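Local coordinates for protein insulinase family protease (Yersinia pestis, PDB 3GO9) that belongs to the insulinase (M16) family of zinc peptidases and is predicted to be a protease, an activity that remains inferred, at residues A[298-303]-A[317-322]; A[293-298]-A[425-430]. All coordinates share one frame; numbering follows the deposited sequence.

Contact 1 of 2, residues A[298-303]-A[317-322]; sequences ALFWHI and LGFDCR. With ZN (zinc ion), chain E; ZN (zinc ion), chain D.
Phe300 and Phe319 carry this contact, each setting its CB over a face of the other's ring. Phe319 CB lies above the centre of the Phe300 ring, while Phe300 CB sits 4.1 Å from the centroid of the Phe319 ring, 25° off its normal and displaced toward the rim, a CH-pi contact. The planes are 17° apart and the centroids 5.0 Å, an offset, near-parallel pair with little ring-on-ring overlap. In both residues CG is anti to the backbone N, and because the segments run antiparallel this sends the two rings opposite ways alongside each other. The Phe300 ring also reaches the strand backbone: its CE1 is 3.5 Å from Gly318 O, in an oblique approach, and Leu317 O lies at its edge. One helical turn on, Ile303 CG2 meets Leu317 CD1 at 3.6 Å, these two side chains crossing at about a right angle.

Two zinc ions are bound by residues that take no part in the interface. Asp320 grips one through both carboxylate oxygens, OD2 at 1.9 Å from the zinc ion, with two waters and His333; His302 NE2 binds another with Glu351 and a water. Segments 298-303 and 317-322 run antiparallel (173°, axes 9.7 Å apart). They lie on helix 283-309 and on strand 316-324, an outermost strand of its sheet, which pairs with strand 327-336, while helices 341-358 and 362-377 pack against other sides of the helix.

Contact 2 of 2, residues A[293-298]-A[425-430]; sequences DLAREA and AELNRE
Ala295 and Leu427 mark the closest backbone approach, CA to CA 6.1 Å, where segments 293-298 and 425-430, on helices 283-309 and 424-435, cross at -79° with the segment axes 9.2 Å apart. The short side chain of Ala295 is consistent with this close approach, for Leu427 reaches the backbone itself: its CD1 is 3.6 Å from Ala295 N and about as close to Ala295 CA. CG of Leu427 is anti to the backbone N (chi1 -168°), and the two methyls divide the work. CD1 touches Leu294 CG and Ala295 CB, the latter at 4.0 Å, whereas CD2 faces Ala298 CB at 4.2 Å. Leu427 therefore lies against three residues of the opposing helix.

One turn further along helix 424-435, Glu430 adds its aliphatic part. Its CG packs on Ala295 CB at 3.5 Å, and the chain then bends at chi2 (66°). Its carboxylate turns to a polar partner, OE2 hydrogen-bonding Ser292 OG. Helix 362-377 adds Phe365 and Leu368 against Leu427, and Leu368 also meets Ala298. The interface, 192 Å² and free of cross-segment hydrogen bonds, is apolar packing of two nearly perpendicular helices, belonging to the helical layer that accompanies the sheet in this M16-type alpha/beta fold.

Both contacts use helix 283-309, and their segments meet at Ala298, with centres 12 Å apart. In chain order, 293-298 and 298-303 come first, then 317-322, and only much later 425-430, so contact 1 is nested inside the loop closed by contact 2. Contact 1 joins the helix to the outermost strand of the five-stranded sheet close to it in sequence; contact 2 joins it to a helix more than a hundred residues on. Direct packing links them: Phe319 CE2 is 3.8 Å from the backbone Arg296 O. The helix thereby ties the edge of the sheet to the late helices of the same half of the chain.

Contact 1 of 2, residues A[298-303]-A[317-322]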
loop_
_atom_site.group_PDB
_atom_site.type_symbol
_atom_site.label_atom_id
_atom_site.label_comp_id
_atom_site.label_asym_id
_atom_site.label_seq_id
_atom_site.Cartn_x
_atom_site.Cartn_y
_atom_site.Cartn_z
ATOM N N ALA A 298 -1.751 -15.172 -14.818
ATOM C CA ALA A 298 -2.197 -16.185 -15.768
ATOM C C ALA A 298 -3.023 -17.240 -15.035
ATOM O O ALA A 298 -4.052 -17.688 -15.529
ATOM C CB ALA A 298 -0.963 -16.883 -16.375
ATOM N N LEU A 299 -2.544 -17.627 -13.872
ATOM C CA LEU A 299 -3.153 -18.679 -13.110
ATOM C C LEU A 299 -4.502 -18.199 -12.636
ATOM O O LEU A 299 -5.485 -18.951 -12.727
ATOM C CB LEU A 299 -2.245 -19.128 -11.990
ATOM C CG LEU A 299 -2.457 -18.929 -10.514
ATOM C CD1 LEU A 299 -3.886 -18.922 -10.065
ATOM C CD2 LEU A 299 -1.712 -20.059 -9.868
ATOM N N PHE A 300 -4.592 -16.946 -12.199
ATOM C CA PHE A 300 -5.874 -16.500 -11.686
ATOM C C PHE A 300 -6.874 -16.379 -12.805
ATOM O O PHE A 300 -8.050 -16.792 -12.706
ATOM C CB PHE A 300 -5.794 -15.194 -10.942
ATOM C CG PHE A 300 -7.067 -14.876 -10.265
ATOM C CD1 PHE A 300 -7.551 -15.730 -9.264
ATOM C CD2 PHE A 300 -7.825 -13.800 -10.662
ATOM C CE1 PHE A 300 -8.734 -15.477 -8.649
ATOM C CE2 PHE A 300 -9.036 -13.537 -10.012
ATOM C CZ PHE A 300 -9.463 -14.378 -8.994
ATOM N N TRP A 301 -6.387 -15.846 -13.905
ATOM C CA TRP A 301 -7.140 -15.722 -15.115
ATOM C C TRP A 301 -7.716 -17.078 -15.595
ATOM O O TRP A 301 -8.897 -17.175 -15.912
ATOM C CB TRP A 301 -6.201 -15.127 -16.147
ATOM C CG TRP A 301 -6.660 -15.149 -17.486
ATOM C CD1 TRP A 301 -7.617 -14.359 -18.034
ATOM C CD2 TRP A 301 -6.153 -15.980 -18.552
ATOM N NE1 TRP A 301 -7.752 -14.652 -19.367
ATOM C CE2 TRP A 301 -6.866 -15.640 -19.710
ATOM C CE3 TRP A 301 -5.160 -16.977 -18.629
ATOM C CZ2 TRP A 301 -6.644 -16.269 -20.938
ATOM C CZ3 TRP A 301 -4.940 -17.594 -19.845
ATOM C CH2 TRP A 301 -5.682 -17.238 -20.988
ATOM N N HIS A 302 -6.872 -18.097 -15.592
ATOM C CA HIS A 302 -7.256 -19.430 -16.068
ATOM C C HIS A 302 -8.320 -20.035 -15.164
ATOM O O HIS A 302 -9.305 -20.591 -15.665
ATOM C CB HIS A 302 -6.077 -20.344 -16.032
ATOM C CG HIS A 302 -6.394 -21.737 -16.428
ATOM N ND1 HIS A 302 -6.454 -22.119 -17.743
ATOM C CD2 HIS A 302 -6.645 -22.847 -15.694
ATOM C CE1 HIS A 302 -6.779 -23.402 -17.806
ATOM N NE2 HIS A 302 -6.910 -23.865 -16.578
ATOM N N ILE A 303 -8.099 -19.958 -13.858
ATOM C CA ILE A 303 -9.070 -20.513 -12.882
ATOM C C ILE A 303 -10.393 -19.767 -13.015
ATOM O O ILE A 303 -11.459 -20.397 -13.036
ATOM C CB ILE A 303 -8.564 -20.545 -11.432
ATOM C CG1 ILE A 303 -7.285 -21.393 -11.290
ATOM C CG2 ILE A 303 -9.666 -21.091 -10.474
ATOM C CD1 ILE A 303 -6.613 -21.212 -9.954
ATOM N N LEU A 317 -14.333 -16.249 -6.141
ATOM C CA LEU A 317 -12.883 -16.278 -6.089
ATOM C C LEU A 317 -12.353 -14.884 -6.097
ATOM O O LEU A 317 -12.887 -14.008 -6.819
ATOM C CB LEU A 317 -12.321 -16.971 -7.307
ATOM C CG LEU A 317 -12.632 -18.429 -7.437
ATOM C CD1 LEU A 317 -11.953 -18.909 -8.699
ATOM C CD2 LEU A 317 -12.160 -19.179 -6.200
ATOM N N GLY A 318 -11.298 -14.681 -5.315
ATOM C CA GLY A 318 -10.606 -13.415 -5.214
ATOM C C GLY A 318 -9.116 -13.658 -5.383
ATOM O O GLY A 318 -8.658 -14.755 -5.196
ATOM N N PHE A 319 -8.385 -12.663 -5.849
ATOM C CA PHE A 319 -6.932 -12.809 -5.966
ATOM C C PHE A 319 -6.217 -11.493 -5.735
ATOM O O PHE A 319 -6.628 -10.443 -6.256
ATOM C CB PHE A 319 -6.562 -13.327 -7.335
ATOM C CG PHE A 319 -5.115 -13.700 -7.453
ATOM C CD1 PHE A 319 -4.611 -14.788 -6.759
ATOM C CD2 PHE A 319 -4.243 -12.960 -8.230
ATOM C CE1 PHE A 319 -3.271 -15.142 -6.836
ATOM C CE2 PHE A 319 -2.904 -13.319 -8.311
ATOM C CZ PHE A 319 -2.428 -14.408 -7.601
ATOM N N ASP A 320 -5.137 -11.506 -4.979
ATOM C CA ASP A 320 -4.409 -10.250 -4.854
ATOM C C ASP A 320 -3.023 -10.518 -4.400
ATOM O O ASP A 320 -2.721 -11.625 -3.918
ATOM C CB ASP A 320 -5.103 -9.303 -3.875
ATOM C CG ASP A 320 -5.336 -9.927 -2.528
ATOM O OD1 ASP A 320 -4.388 -10.342 -1.862
ATOM O OD2 ASP A 320 -6.495 -9.983 -2.102
ATOM N N CYS A 321 -2.195 -9.521 -4.646
ATOM C CA CYS A 321 -0.814 -9.518 -4.254
ATOM C C CYS A 321 -0.601 -8.205 -3.533
ATOM O O CYS A 321 -1.234 -7.173 -3.839
ATOM C CB CYS A 321 0.119 -9.531 -5.447
ATOM S SG CYS A 321 0.410 -11.135 -6.344
ATOM N N ARG A 322 0.277 -8.221 -2.569
ATOM C CA ARG A 322 0.722 -6.986 -1.963
ATOM C C ARG A 322 2.172 -7.121 -1.549
ATOM O O ARG A 322 2.676 -8.219 -1.300
ATOM C CB ARG A 322 -0.097 -6.618 -0.749
ATOM C CG ARG A 322 0.151 -7.512 0.458
ATOM C CD ARG A 322 -0.988 -7.451 1.489
ATOM N NE ARG A 322 -2.274 -7.506 0.813
ATOM C CZ ARG A 322 -3.460 -7.263 1.364
ATOM N NH1 ARG A 322 -3.570 -6.953 2.643
ATOM N NH2 ARG A 322 -4.549 -7.333 0.605
HETATM ZN ZN ZN E . -6.151 -10.721 -0.339
HETATM ZN ZN ZN D . -7.525 -25.671 -15.889
HETATM O O HOH W 1 -6.034 -26.982 -15.986
HETATM O O HOH W 2 -4.824 -10.869 1.254
HETATM O O HOH W 3 -7.576 -9.296 0.241
#

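Contact 2 of 2, residues A[293-298]-A[425-430]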
loop_
_atom_site.group_PDB
_atom_site.type_symbol
_atom_site.label_atom_id
_atom_site.label_comp_id
_atom_site.label_asym_id
_atom_site.label_seq_id
_atom_site.Cartn_x
_atom_site.Cartn_y
_atom_site.Cartn_z
ATOM N N ASP A 293 5.019 -12.029 -11.859
ATOM C CA ASP A 293 3.700 -11.371 -11.797
ATOM C C ASP A 293 2.750 -11.937 -12.856
ATOM O O ASP A 293 1.579 -12.193 -12.581
ATOM C CB ASP A 293 3.918 -9.867 -12.005
ATOM C CG ASP A 293 2.629 -9.059 -12.226
ATOM O OD1 ASP A 293 1.832 -8.958 -11.302
ATOM O OD2 ASP A 293 2.478 -8.428 -13.318
ATOM N N LEU A 294 3.255 -12.121 -14.080
ATOM C CA LEU A 294 2.393 -12.577 -15.166
ATOM C C LEU A 294 1.947 -14.038 -14.945
ATOM O O LEU A 294 0.815 -14.378 -15.325
ATOM C CB LEU A 294 3.020 -12.353 -16.528
ATOM C CG LEU A 294 2.148 -12.730 -17.725
ATOM C CD1 LEU A 294 0.849 -11.956 -17.751
ATOM C CD2 LEU A 294 2.941 -12.520 -19.014
ATOM N N ALA A 295 2.831 -14.875 -14.411
ATOM C CA ALA A 295 2.469 -16.274 -14.066
ATOM C C ALA A 295 1.316 -16.260 -13.046
ATOM O O ALA A 295 0.352 -16.986 -13.191
ATOM C CB ALA A 295 3.654 -17.018 -13.508
ATOM N N ARG A 296 1.423 -15.407 -12.035
ATOM C CA ARG A 296 0.360 -15.263 -11.042
ATOM C C ARG A 296 -0.937 -14.810 -11.692
ATOM O O ARG A 296 -2.012 -15.356 -11.416
ATOM C CB ARG A 296 0.793 -14.304 -9.916
ATOM C CG ARG A 296 1.891 -14.876 -9.052
ATOM C CD ARG A 296 2.245 -13.987 -7.852
ATOM N NE ARG A 296 3.020 -12.784 -8.196
ATOM C CZ ARG A 296 4.334 -12.661 -8.023
ATOM N NH1 ARG A 296 5.061 -13.673 -7.576
ATOM N NH2 ARG A 296 4.941 -11.528 -8.359
ATOM N N GLU A 297 -0.842 -13.835 -12.589
ATOM C CA GLU A 297 -1.993 -13.328 -13.255
ATOM C C GLU A 297 -2.614 -14.401 -14.163
ATOM O O GLU A 297 -3.853 -14.582 -14.196
ATOM C CB GLU A 297 -1.619 -12.070 -14.030
ATOM C CG GLU A 297 -2.749 -11.375 -14.657
ATOM C CD GLU A 297 -2.320 -10.230 -15.514
ATOM O OE1 GLU A 297 -3.121 -9.830 -16.356
ATOM O OE2 GLU A 297 -1.196 -9.728 -15.358
ATOM N N ALA A 298 -1.751 -15.172 -14.818
ATOM C CA ALA A 298 -2.197 -16.185 -15.768
ATOM C C ALA A 298 -3.023 -17.240 -15.035
ATOM O O ALA A 298 -4.052 -17.688 -15.529
ATOM C CB ALA A 298 -0.963 -16.883 -16.375
ATOM N N ALA A 425 7.111 -21.789 -22.871
ATOM C CA ALA A 425 7.970 -22.574 -22.016
ATOM C C ALA A 425 8.410 -21.801 -20.781
ATOM O O ALA A 425 8.508 -22.364 -19.690
ATOM C CB ALA A 425 9.162 -23.021 -22.772
ATOM N N GLU A 426 8.730 -20.526 -20.985
ATOM C CA GLU A 426 9.208 -19.664 -19.903
ATOM C C GLU A 426 8.090 -19.400 -18.934
ATOM O O GLU A 426 8.276 -19.536 -17.689
ATOM C CB GLU A 426 9.765 -18.359 -20.451
ATOM C CG GLU A 426 11.073 -18.503 -21.183
ATOM C CD GLU A 426 11.524 -17.245 -21.949
ATOM O OE1 GLU A 426 10.713 -16.364 -22.317
ATOM O OE2 GLU A 426 12.732 -17.166 -22.236
ATOM N N LEU A 427 6.928 -19.018 -19.467
ATOM C CA LEU A 427 5.797 -18.737 -18.555
ATOM C C LEU A 427 5.393 -20.041 -17.823
ATOM O O LEU A 427 5.127 -20.023 -16.643
ATOM C CB LEU A 427 4.600 -18.140 -19.286
ATOM C CG LEU A 427 3.516 -17.557 -18.345
ATOM C CD1 LEU A 427 4.080 -16.474 -17.436
ATOM C CD2 LEU A 427 2.329 -16.964 -19.054
ATOM N N ASN A 428 5.334 -21.164 -18.529
ATOM C CA ASN A 428 4.979 -22.429 -17.853
ATOM C C ASN A 428 5.992 -22.886 -16.800
ATOM O O ASN A 428 5.624 -23.461 -15.763
ATOM C CB ASN A 428 4.721 -23.522 -18.908
ATOM C CG ASN A 428 3.375 -23.392 -19.541
ATOM O OD1 ASN A 428 2.564 -22.599 -19.087
ATOM N ND2 ASN A 428 3.119 -24.166 -20.621
ATOM N N ARG A 429 7.282 -22.677 -17.046
ATOM C CA ARG A 429 8.285 -22.961 -16.026
ATOM C C ARG A 429 8.073 -22.129 -14.772
ATOM O O ARG A 429 8.199 -22.662 -13.680
ATOM C CB ARG A 429 9.689 -22.738 -16.560
ATOM C CG ARG A 429 10.796 -22.945 -15.553
ATOM C CD ARG A 429 10.843 -24.373 -15.043
ATOM N NE ARG A 429 11.108 -25.331 -16.149
ATOM C CZ ARG A 429 11.164 -26.663 -16.040
ATOM N NH1 ARG A 429 10.993 -27.293 -14.881
ATOM N NH2 ARG A 429 11.433 -27.387 -17.136
ATOM N N GLU A 430 7.791 -20.839 -14.960
ATOM C CA GLU A 430 7.520 -19.898 -13.845
ATOM C C GLU A 430 6.284 -20.400 -13.069
ATOM O O GLU A 430 6.310 -20.520 -11.826
ATOM C CB GLU A 430 7.314 -18.503 -14.408
ATOM C CG GLU A 430 7.087 -17.431 -13.401
ATOM C CD GLU A 430 8.266 -17.145 -12.514
ATOM O OE1 GLU A 430 9.396 -17.115 -13.019
ATOM O OE2 GLU A 430 8.042 -16.911 -11.288
#